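Local coordinates for VC0179-like protein (Escherichia coli, PDB 4XJ6) that probably joins ATP and GTP into cyclic GMP-AMP, as a bacterial homologue of cyclic GMP-AMP synthase that works with magnesium, at residues 125-130 against 187-192. Sequence-based numbering, arbitrary orientation.
Sequences GQEMDI and KTHIDV. With MG (magnesium ion), chain C; MG (magnesium ion), chain B; GH3 (3'-deoxy-guanosine-5'-triphosphate), chain D; GH3 (3'-deoxy-guanosine-5'-triphosphate), chain E.
The two-magnesium active site of this nucleotidyltransferase is built where Asp129 and Asp191 converge from neighbouring parallel strands, on one face of the sheet formed by 128-130 and 188-192. Asp129, its CG anti to the backbone N (chi1 -179°), turns both carboxylate oxygens to metal: OD2 bridges the two ions, 2.0 Å from the magnesium held by the triphosphate of one nucleotide, while OD1 and OD2 together chelate the second ion. Asp191 OD2 binds that second ion at 2.2 Å and so lies 3.2 Å from Asp129 OD1, a close approach of two acceptors which the shared cation presumably makes tolerable. Asp131 completes the carboxylate triad, and Arg180 NE forms a salt bridge with Asp191 OD1.

Behind the metals, a second shell holds Asp129 through His189. The His189 ring stands between two carboxylates: ND1 donates to the anti lone pair of Glu127 OE1 at 2.6 Å, with that oxygen almost exactly in the ring plane, whereas NE2 makes a bent, weak bond to Asp129 OD1. Lys182 NZ also forms a salt bridge with Glu127 OE1. Met128 O lies over the centre of one ring face.

The strands themselves are zipped in parallel register by Met128 N to Lys187 O, His189 N to Met128 O (3.1 Å), Ile130 N to His189 O and Asp191 N to Ile130 O (2.7 Å). On the sheet face turned from the metals, Ile130 CD1 packs on Thr188 CG2 (3.9 Å) and Ile190 CG1, the two isoleucines side by side, and helix 24-57 covers them through Leu30 and Val37.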
ATOM      1  N   GLY A 125      -3.570  -3.857  16.799  1.00 30.02           N
ATOM      2  CA  GLY A 125      -3.693  -4.704  15.627  1.00 30.11           C
ATOM      3  C   GLY A 125      -3.077  -4.139  14.361  1.00 29.25           C
ATOM      4  O   GLY A 125      -2.877  -4.864  13.389  1.00 27.00           O
ATOM      5  N   GLN A 126      -2.772  -2.846  14.373  1.00 27.66           N
ATOM      6  CA  GLN A 126      -2.269  -2.170  13.180  1.00 24.00           C
ATOM      7  C   GLN A 126      -0.820  -2.531  12.873  1.00 25.93           C
ATOM      8  O   GLN A 126      -0.030  -2.793  13.777  1.00 21.05           O
ATOM      9  CB  GLN A 126      -2.418  -0.655  13.333  1.00 20.25           C
ATOM     10  CG  GLN A 126      -3.867  -0.198  13.392  1.00 26.30           C
ATOM     11  CD  GLN A 126      -4.005   1.308  13.526  1.00 26.16           C
ATOM     12  OE1 GLN A 126      -3.067   1.995  13.928  1.00 19.95           O
ATOM     13  NE2 GLN A 126      -5.181   1.826  13.188  1.00 21.96           N
ATOM     14  N   GLU A 127      -0.481  -2.533  11.586  1.00 19.80           N
ATOM     15  CA  GLU A 127       0.834  -2.971  11.128  1.00 26.83           C
ATOM     16  C   GLU A 127       1.428  -2.005  10.109  1.00 22.30           C
ATOM     17  O   GLU A 127       0.695  -1.353   9.367  1.00 22.02           O
ATOM     18  CB  GLU A 127       0.742  -4.371  10.511  1.00 23.05           C
ATOM     19  CG  GLU A 127       0.168  -5.436  11.435  1.00 25.67           C
ATOM     20  CD  GLU A 127      -0.169  -6.722  10.704  1.00 30.28           C
ATOM     21  OE1 GLU A 127      -0.331  -6.681   9.466  1.00 34.38           O
ATOM     22  OE2 GLU A 127      -0.276  -7.776  11.366  1.00 30.78           O
ATOM     23  N   MET A 128       2.754  -1.915  10.073  1.00 20.29           N
ATOM     24  CA  MET A 128       3.426  -1.163   9.017  1.00 20.41           C
ATOM     25  C   MET A 128       3.182  -1.842   7.674  1.00 24.22           C
ATOM     26  O   MET A 128       3.128  -3.069   7.591  1.00 24.37           O
ATOM     27  CB  MET A 128       4.925  -1.050   9.292  1.00 21.16           C
ATOM     28  CG  MET A 128       5.284  -0.021  10.350  1.00 27.64           C
ATOM     29  SD  MET A 128       7.008  -0.094  10.876  1.00 34.69           S
ATOM     30  CE  MET A 128       7.118  -1.772  11.501  1.00 31.13           C
ATOM     31  N   ASP A 129       3.041  -1.045   6.622  1.00 22.48           N
ATOM     32  CA  ASP A 129       2.626  -1.577   5.331  1.00 20.92           C
ATOM     33  C   ASP A 129       3.685  -1.390   4.249  1.00 21.95           C
ATOM     34  O   ASP A 129       4.067  -0.265   3.927  1.00 26.88           O
ATOM     35  CB  ASP A 129       1.310  -0.925   4.897  1.00 17.69           C
ATOM     36  CG  ASP A 129       0.808  -1.449   3.566  1.00 23.51           C
ATOM     37  OD1 ASP A 129       0.213  -2.546   3.541  1.00 28.06           O
ATOM     38  OD2 ASP A 129       1.001  -0.759   2.543  1.00 22.60           O
ATOM     39  N   ILE A 130       4.154  -2.506   3.697  1.00 20.17           N
ATOM     40  CA  ILE A 130       5.088  -2.481   2.578  1.00 20.62           C
ATOM     41  C   ILE A 130       4.422  -3.018   1.314  1.00 18.43           C
ATOM     42  O   ILE A 130       4.013  -4.177   1.261  1.00 18.46           O
ATOM     43  CB  ILE A 130       6.353  -3.313   2.860  1.00 27.28           C
ATOM     44  CG1 ILE A 130       6.893  -3.023   4.260  1.00 35.27           C
ATOM     45  CG2 ILE A 130       7.413  -3.039   1.800  1.00 18.32           C
ATOM     46  CD1 ILE A 130       8.097  -3.857   4.625  1.00 36.93           C
ATOM     47  N   LYS A 187       5.163  -6.543  13.572  1.00 23.34           N
ATOM     48  CA  LYS A 187       4.044  -5.634  13.321  1.00 22.44           C
ATOM     49  C   LYS A 187       4.094  -5.088  11.899  1.00 23.93           C
ATOM     50  O   LYS A 187       3.921  -3.895  11.669  1.00 26.42           O
ATOM     51  CB  LYS A 187       4.043  -4.489  14.337  1.00 25.05           C
ATOM     52  CG  LYS A 187       3.646  -4.917  15.738  1.00 26.56           C
ATOM     53  CD  LYS A 187       3.692  -3.746  16.701  1.00 30.32           C
ATOM     54  CE  LYS A 187       3.454  -4.204  18.127  1.00 35.37           C
ATOM     55  NZ  LYS A 187       3.710  -3.125  19.121  1.00 38.70           N
ATOM     56  N   THR A 188       4.347  -5.986  10.955  1.00 25.73           N
ATOM     57  CA  THR A 188       4.517  -5.625   9.558  1.00 24.41           C
ATOM     58  C   THR A 188       3.783  -6.617   8.672  1.00 24.64           C
ATOM     59  O   THR A 188       3.775  -7.815   8.951  1.00 28.36           O
ATOM     60  CB  THR A 188       6.017  -5.596   9.163  1.00 25.94           C
ATOM     61  OG1 THR A 188       6.696  -4.595   9.929  1.00 25.06           O
ATOM     62  CG2 THR A 188       6.194  -5.303   7.678  1.00 26.74           C
ATOM     63  N   HIS A 189       3.143  -6.120   7.621  1.00 22.51           N
ATOM     64  CA  HIS A 189       2.670  -7.002   6.566  1.00 22.29           C
ATOM     65  C   HIS A 189       3.161  -6.489   5.218  1.00 23.66           C
ATOM     66  O   HIS A 189       3.374  -5.287   5.036  1.00 18.32           O
ATOM     67  CB  HIS A 189       1.143  -7.138   6.586  1.00 19.27           C
ATOM     68  CG  HIS A 189       0.409  -5.861   6.312  1.00 24.21           C
ATOM     69  ND1 HIS A 189      -0.373  -5.238   7.260  1.00 24.17           N
ATOM     70  CD2 HIS A 189       0.323  -5.104   5.194  1.00 22.96           C
ATOM     71  CE1 HIS A 189      -0.904  -4.146   6.739  1.00 20.71           C
ATOM     72  NE2 HIS A 189      -0.497  -4.041   5.487  1.00 21.01           N
ATOM     73  N   ILE A 190       3.363  -7.410   4.284  1.00 24.97           N
ATOM     74  CA  ILE A 190       3.879  -7.056   2.974  1.00 20.89           C
ATOM     75  C   ILE A 190       2.864  -7.401   1.896  1.00 22.87           C
ATOM     76  O   ILE A 190       2.501  -8.565   1.719  1.00 21.78           O
ATOM     77  CB  ILE A 190       5.204  -7.778   2.674  1.00 20.01           C
ATOM     78  CG1 ILE A 190       6.240  -7.450   3.750  1.00 21.03           C
ATOM     79  CG2 ILE A 190       5.713  -7.405   1.291  1.00 19.39           C
ATOM     80  CD1 ILE A 190       7.586  -8.102   3.527  1.00 25.10           C
ATOM     81  N   ASP A 191       2.396  -6.383   1.185  1.00 22.51           N
ATOM     82  CA  ASP A 191       1.482  -6.590   0.069  1.00 19.52           C
ATOM     83  C   ASP A 191       2.255  -6.865  -1.218  1.00 17.65           C
ATOM     84  O   ASP A 191       3.192  -6.143  -1.562  1.00 19.78           O
ATOM     85  CB  ASP A 191       0.564  -5.382  -0.107  1.00 20.81           C
ATOM     86  CG  ASP A 191      -0.520  -5.320   0.953  1.00 25.15           C
ATOM     87  OD1 ASP A 191      -0.798  -6.367   1.575  1.00 25.84           O
ATOM     88  OD2 ASP A 191      -1.101  -4.233   1.162  1.00 25.17           O
ATOM     89  N   VAL A 192       1.852  -7.913  -1.928  1.00 21.09           N
ATOM     90  CA  VAL A 192       2.525  -8.301  -3.162  1.00 17.97           C
ATOM     91  C   VAL A 192       1.566  -8.279  -4.350  1.00 21.21           C
ATOM     92  O   VAL A 192       1.018  -9.313  -4.738  1.00 21.78           O
ATOM     93  CB  VAL A 192       3.150  -9.705  -3.050  1.00 18.33           C
ATOM     94  CG1 VAL A 192       4.053  -9.982  -4.247  1.00 18.45           C
ATOM     95  CG2 VAL A 192       3.922  -9.840  -1.742  1.00 18.46           C
TER
HETATM   96 MG    MG C 502      -0.782  -2.036   1.277  1.00 32.71          MG
HETATM   97 MG    MG B 501       0.967   1.019   1.637  1.00 18.56          MG
HETATM   98  PG  GH3 D 503      -0.010   3.372   3.723  1.00 21.70           P
HETATM   99  O1G GH3 D 503      -1.274   3.574   4.522  1.00 17.32           O
HETATM  100  O2G GH3 D 503       0.077   1.956   3.211  1.00 22.35           O
HETATM  101  O3G GH3 D 503       1.185   3.642   4.602  1.00 23.59           O
HETATM  102  O3B GH3 D 503      -0.039   4.416   2.496  1.00 24.21           O
HETATM  103  PB  GH3 D 503       0.155   3.960   0.960  1.00 23.09           P
HETATM  104  O1B GH3 D 503       0.638   5.137   0.149  1.00 27.84           O
HETATM  105  O2B GH3 D 503       1.155   2.840   0.823  1.00 20.51           O
HETATM  106  O3A GH3 D 503      -1.321   3.536   0.465  1.00 20.86           O
HETATM  107  PA  GH3 D 503      -1.722   2.025   0.086  1.00 30.08           P
HETATM  108  O1A GH3 D 503      -3.199   1.831   0.343  1.00 28.41           O
HETATM  109  O2A GH3 D 503      -0.904   1.015   0.851  1.00 26.51           O
HETATM  110  O5' GH3 D 503      -1.420   1.866  -1.487  1.00 25.68           O
HETATM  111  C5' GH3 D 503      -0.111   1.655  -1.965  1.00 24.87           C
HETATM  112  C4' GH3 D 503      -0.070   1.947  -3.458  1.00 26.59           C
HETATM  113  O4' GH3 D 503      -1.112   1.244  -4.101  1.00 29.44           O
HETATM  114  C3' GH3 D 503      -0.266   3.414  -3.796  1.00 26.13           C
HETATM  115  C2' GH3 D 503      -0.999   3.368  -5.119  1.00 21.83           C
HETATM  116  O2' GH3 D 503      -0.078   3.474  -6.180  1.00 19.99           O
HETATM  117  C1' GH3 D 503      -1.665   2.003  -5.157  1.00 21.67           C
HETATM  118  N9  GH3 D 503      -3.100   2.170  -4.894  1.00 25.19           N
HETATM  119  C8  GH3 D 503      -3.728   1.874  -3.712  1.00 23.80           C
HETATM  120  N7  GH3 D 503      -5.048   2.148  -3.839  1.00 24.48           N
HETATM  121  C5  GH3 D 503      -5.267   2.607  -5.096  1.00 27.00           C
HETATM  122  C6  GH3 D 503      -6.417   3.025  -5.753  1.00 25.16           C
HETATM  123  O6  GH3 D 503      -7.497   3.014  -5.167  1.00 30.10           O
HETATM  124  N1  GH3 D 503      -6.340   3.451  -7.060  1.00 26.58           N
HETATM  125  C2  GH3 D 503      -5.127   3.461  -7.714  1.00 30.31           C
HETATM  126  N2  GH3 D 503      -5.060   3.873  -8.980  1.00 31.18           N
HETATM  127  N3  GH3 D 503      -3.988   3.044  -7.056  1.00 30.48           N
HETATM  128  C4  GH3 D 503      -4.052   2.624  -5.770  1.00 27.68           C
HETATM  129  O3A GH3 E 504      -6.424  -3.428   0.713  1.00 51.52           O
HETATM  130  PA  GH3 E 504      -6.651  -3.390  -0.880  1.00 70.09           P
HETATM  131  O1A GH3 E 504      -7.240  -2.051  -1.255  1.00 73.91           O
HETATM  132  O2A GH3 E 504      -7.519  -4.530  -1.361  1.00 65.84           O
HETATM  133  O5' GH3 E 504      -5.162  -3.492  -1.483  1.00 39.60           O
HETATM  134  C5' GH3 E 504      -4.045  -3.155  -0.689  1.00 37.03           C
HETATM  135  C4' GH3 E 504      -2.804  -3.127  -1.567  1.00 32.36           C
HETATM  136  O4' GH3 E 504      -3.165  -3.403  -2.902  1.00 37.56           O
HETATM  137  C3' GH3 E 504      -2.097  -1.782  -1.595  1.00 26.57           C
HETATM  138  C2' GH3 E 504      -1.528  -1.710  -3.004  1.00 27.19           C
HETATM  139  O2' GH3 E 504      -0.186  -2.137  -3.009  1.00 25.68           O
HETATM  140  C1' GH3 E 504      -2.363  -2.682  -3.821  1.00 32.32           C
HETATM  141  N9  GH3 E 504      -3.294  -1.919  -4.665  1.00 24.39           N
HETATM  142  C8  GH3 E 504      -4.577  -1.606  -4.292  1.00 18.49           C
HETATM  143  N7  GH3 E 504      -5.154  -0.917  -5.296  1.00 24.16           N
HETATM  144  C5  GH3 E 504      -4.263  -0.798  -6.306  1.00 23.93           C
HETATM  145  C6  GH3 E 504      -4.360  -0.189  -7.548  1.00 24.93           C
HETATM  146  O6  GH3 E 504      -5.407   0.368  -7.876  1.00 23.11           O
HETATM  147  N1  GH3 E 504      -3.283  -0.211  -8.405  1.00 25.00           N
HETATM  148  C2  GH3 E 504      -2.116  -0.839  -8.020  1.00 22.22           C
HETATM  149  N2  GH3 E 504      -1.080  -0.855  -8.858  1.00 20.21           N
HETATM  150  N3  GH3 E 504      -2.028  -1.445  -6.778  1.00 24.16           N
HETATM  151  C4  GH3 E 504      -3.085  -1.426  -5.930  1.00 20.95           C
HETATM  152  O   HOH W   1       2.907   1.443   2.409  1.00 18.18           O
HETATM  153  O   HOH W   2      -2.703  -1.358   1.709  1.00 31.56           O